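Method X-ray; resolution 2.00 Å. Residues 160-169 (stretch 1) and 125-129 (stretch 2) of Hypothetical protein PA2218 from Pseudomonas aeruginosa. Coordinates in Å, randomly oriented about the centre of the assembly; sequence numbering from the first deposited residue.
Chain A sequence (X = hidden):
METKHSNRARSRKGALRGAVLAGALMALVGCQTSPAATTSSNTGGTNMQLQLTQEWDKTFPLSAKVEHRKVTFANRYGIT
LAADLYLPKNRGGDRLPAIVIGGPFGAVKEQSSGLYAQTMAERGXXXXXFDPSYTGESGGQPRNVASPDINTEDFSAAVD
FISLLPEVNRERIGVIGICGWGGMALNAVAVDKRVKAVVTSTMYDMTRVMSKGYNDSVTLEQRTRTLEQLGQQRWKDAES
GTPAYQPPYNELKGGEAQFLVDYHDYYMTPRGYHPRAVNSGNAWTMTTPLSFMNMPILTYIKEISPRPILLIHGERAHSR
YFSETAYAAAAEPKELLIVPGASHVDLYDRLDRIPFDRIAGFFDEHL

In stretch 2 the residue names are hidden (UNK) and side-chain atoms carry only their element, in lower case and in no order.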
# COMPACT_ATOMS: atom_id res chain seq x y z
N ASP A 160 -1.35 -15.49 0.50
CA ASP A 160 -0.92 -16.85 0.80
C ASP A 160 -1.19 -17.17 2.28
O ASP A 160 -1.71 -18.24 2.61
CB ASP A 160 0.59 -17.04 0.56
CG ASP A 160 0.95 -17.22 -0.90
OD1 ASP A 160 0.04 -17.30 -1.76
OD2 ASP A 160 2.16 -17.28 -1.20
N PHE A 161 -0.83 -16.24 3.15
CA PHE A 161 -1.00 -16.45 4.58
C PHE A 161 -2.44 -16.40 5.06
O PHE A 161 -2.92 -17.33 5.71
CB PHE A 161 -0.18 -15.43 5.38
CG PHE A 161 -0.30 -15.61 6.86
CD1 PHE A 161 0.46 -16.57 7.52
CD2 PHE A 161 -1.19 -14.84 7.60
CE1 PHE A 161 0.31 -16.77 8.90
CE2 PHE A 161 -1.35 -15.03 8.97
CZ PHE A 161 -0.59 -16.00 9.62
N ILE A 162 -3.12 -15.31 4.74
CA ILE A 162 -4.50 -15.14 5.17
C ILE A 162 -5.37 -16.32 4.70
O ILE A 162 -6.30 -16.72 5.39
CB ILE A 162 -5.06 -13.78 4.65
CG1 ILE A 162 -6.23 -13.33 5.52
CG2 ILE A 162 -5.51 -13.90 3.19
CD1 ILE A 162 -6.50 -11.83 5.44
N SER A 163 -5.02 -16.88 3.55
CA SER A 163 -5.74 -18.01 2.95
C SER A 163 -5.74 -19.30 3.75
O SER A 163 -6.72 -20.05 3.72
CB SER A 163 -5.18 -18.34 1.56
OG SER A 163 -5.45 -17.31 0.64
N LEU A 164 -4.64 -19.57 4.44
CA LEU A 164 -4.52 -20.80 5.21
C LEU A 164 -5.09 -20.74 6.62
O LEU A 164 -5.10 -21.74 7.33
CB LEU A 164 -3.06 -21.25 5.25
CG LEU A 164 -2.37 -21.39 3.89
CD1 LEU A 164 -1.03 -22.09 4.08
CD2 LEU A 164 -3.25 -22.19 2.92
N LEU A 165 -5.54 -19.56 7.04
CA LEU A 165 -6.11 -19.39 8.37
C LEU A 165 -7.36 -20.24 8.56
O LEU A 165 -8.23 -20.29 7.68
CB LEU A 165 -6.45 -17.93 8.64
CG LEU A 165 -5.27 -16.97 8.80
CD1 LEU A 165 -5.79 -15.57 9.02
CD2 LEU A 165 -4.40 -17.40 9.98
N PRO A 166 -7.47 -20.92 9.70
CA PRO A 166 -8.66 -21.75 9.94
C PRO A 166 -9.96 -20.96 9.97
O PRO A 166 -11.03 -21.50 9.70
CB PRO A 166 -8.34 -22.43 11.28
CG PRO A 166 -7.40 -21.48 11.95
CD PRO A 166 -6.51 -21.05 10.80
N GLU A 167 -9.87 -19.67 10.27
CA GLU A 167 -11.06 -18.82 10.35
C GLU A 167 -11.50 -18.25 9.00
O GLU A 167 -12.57 -17.65 8.91
CB GLU A 167 -10.83 -17.66 11.32
CG GLU A 167 -10.52 -18.06 12.75
CD GLU A 167 -9.06 -18.43 12.96
OE1 GLU A 167 -8.27 -18.40 11.99
OE2 GLU A 167 -8.69 -18.75 14.11
N VAL A 168 -10.70 -18.45 7.97
CA VAL A 168 -11.03 -17.89 6.67
C VAL A 168 -11.37 -18.88 5.57
O VAL A 168 -10.93 -20.03 5.59
CB VAL A 168 -9.89 -16.98 6.13
CG1 VAL A 168 -9.41 -16.03 7.21
CG2 VAL A 168 -8.76 -17.84 5.62
N ASN A 169 -12.16 -18.41 4.62
CA ASN A 169 -12.55 -19.19 3.45
C ASN A 169 -11.65 -18.68 2.32
O ASN A 169 -11.88 -17.60 1.78
CB ASN A 169 -14.02 -18.93 3.10
CG ASN A 169 -14.48 -19.77 1.92
OD1 ASN A 169 -13.74 -19.96 0.96
ND2 ASN A 169 -15.72 -20.25 1.98
N UNK A 125 -15.05 -8.79 8.49
CA UNK A 125 -14.03 -9.46 7.68
C UNK A 125 -12.79 -9.81 8.50
O UNK A 125 -12.50 -9.17 9.50
c UNK A 125 -16.11 -8.62 3.62
c UNK A 125 -15.53 -7.05 5.84
c UNK A 125 -14.75 -8.18 5.58
c UNK A 125 -16.89 -7.50 3.88
c UNK A 125 -16.60 -6.71 4.99
c UNK A 125 -15.05 -8.96 4.47
c UNK A 125 -13.62 -8.55 6.50
N UNK A 126 -12.07 -10.84 8.07
CA UNK A 126 -10.82 -11.20 8.72
C UNK A 126 -9.86 -10.33 7.91
O UNK A 126 -9.90 -10.36 6.69
c UNK A 126 -11.37 -13.57 9.33
c UNK A 126 -9.00 -12.91 8.87
c UNK A 126 -10.46 -12.68 8.50
N UNK A 127 -9.01 -9.55 8.58
CA UNK A 127 -8.11 -8.67 7.84
C UNK A 127 -6.64 -8.74 8.23
O UNK A 127 -6.28 -9.21 9.31
c UNK A 127 -10.00 -7.06 7.49
o UNK A 127 -8.47 -6.79 9.33
c UNK A 127 -8.56 -7.20 7.96
N UNK A 128 -5.80 -8.24 7.33
CA UNK A 128 -4.37 -8.26 7.54
C UNK A 128 -3.70 -7.02 6.93
O UNK A 128 -3.91 -6.70 5.76
c UNK A 128 -2.02 -10.22 8.49
c UNK A 128 -2.35 -9.94 7.03
c UNK A 128 -3.81 -9.53 6.89
c UNK A 128 -2.11 -11.19 6.18
N UNK A 129 -2.91 -6.32 7.74
CA UNK A 129 -2.16 -5.14 7.30
C UNK A 129 -0.70 -5.58 7.44
O UNK A 129 -0.28 -6.00 8.51
c UNK A 129 -2.46 -3.94 8.20

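Position 125 carries seven side-chain atoms, all carbon: one carbon attached to the backbone, followed by a closed ring of six. A six-carbon ring with no oxygen beyond it identifies Phe-125. Its nearest side-chain atom, CB, is 7.9 Å from Ile-162 CD1, so the side chain makes no contact with stretch 1 and its place must be understood from the rest of the fold. It is buried there, as suits a large hydrocarbon ring, and it precedes the strand that begins at the next residue.

Position 126 has three side-chain carbons, one bonded to CA and carrying the other two. Branching at the first carbon, with no heteroatom, means valine. The CA-to-CB bond points toward stretch 1, and the side chain meets four of its residues: one methyl lies near Ile-162, Leu-165 and Val-168, and the other near Val-168 as well and near the backbone of Glu-167. Named as Val-126, the residue places CG1 3.6 Å from Val-168 CG1, 4.2 Å from Leu-165 CD1 and 4.4 Å from Ile-162 CG1. Val-126 CG2 lies 4.3 Å from Glu-167 O, a backbone oxygen. Beta-branched residues are at home in strands, and here the two methyls present a compact apolar surface to Ile-162 of the helix and to the turn that follows. Of the five positions, this one has the largest area covered by stretch 1.

At position 127 there are again three side-chain atoms, but they are two carbons and an oxygen: the first carbon carries the oxygen and the other carbon. This is Thr-127. Its CA-to-CB bond points away from stretch 1, in keeping with the alternation of a strand, and its OG1 is hydrogen-bonded elsewhere in the structure. The hydroxyl therefore has its polar need met although the residue is buried. What touches stretch 1 is the backbone, with the carbonyl C of Thr-127 4.2 Å from Ile-162 CD1.

Position 128 shows four carbons, forked at the second, the pattern of leucine. CA-to-CB again points toward stretch 1. In Leu-128, CB lies 3.8 Å from Ile-162 CD1, while CD2 reaches 4.0 Å from Phe-161 CD2, approaching that ring obliquely. The extra carbon before the fork lets the side chain extend to the aromatic ring while its base packs against the isoleucine.

Position 129 has a single side-chain carbon, hence Ala-129. Its CB is 9.3 Å from Ile-162 CD1, the nearest atom of stretch 1, so it makes no contact there; a small apolar group is compatible with its buried setting.

The contact rests on apolar packing, with no hydrogen bond between the stretches. Helix and strand run nearly antiparallel, at 155°, with axes 9.6 Å apart at closest approach. Ile-162 spans the two inward-facing strand residues, its CD1 also lying 3.9 Å from the backbone O of Val-126. Beyond the helix, a type I turn from Leu-165 to Val-168, with a hydrogen bond of 3.1 Å from Val-168 N to Leu-165 O, reverses the chain and brings Val-168 against Val-126. Alternate strand residues thus supply the surface on which stretch 1 packs.

Stretch 2 125-129: FVTLA
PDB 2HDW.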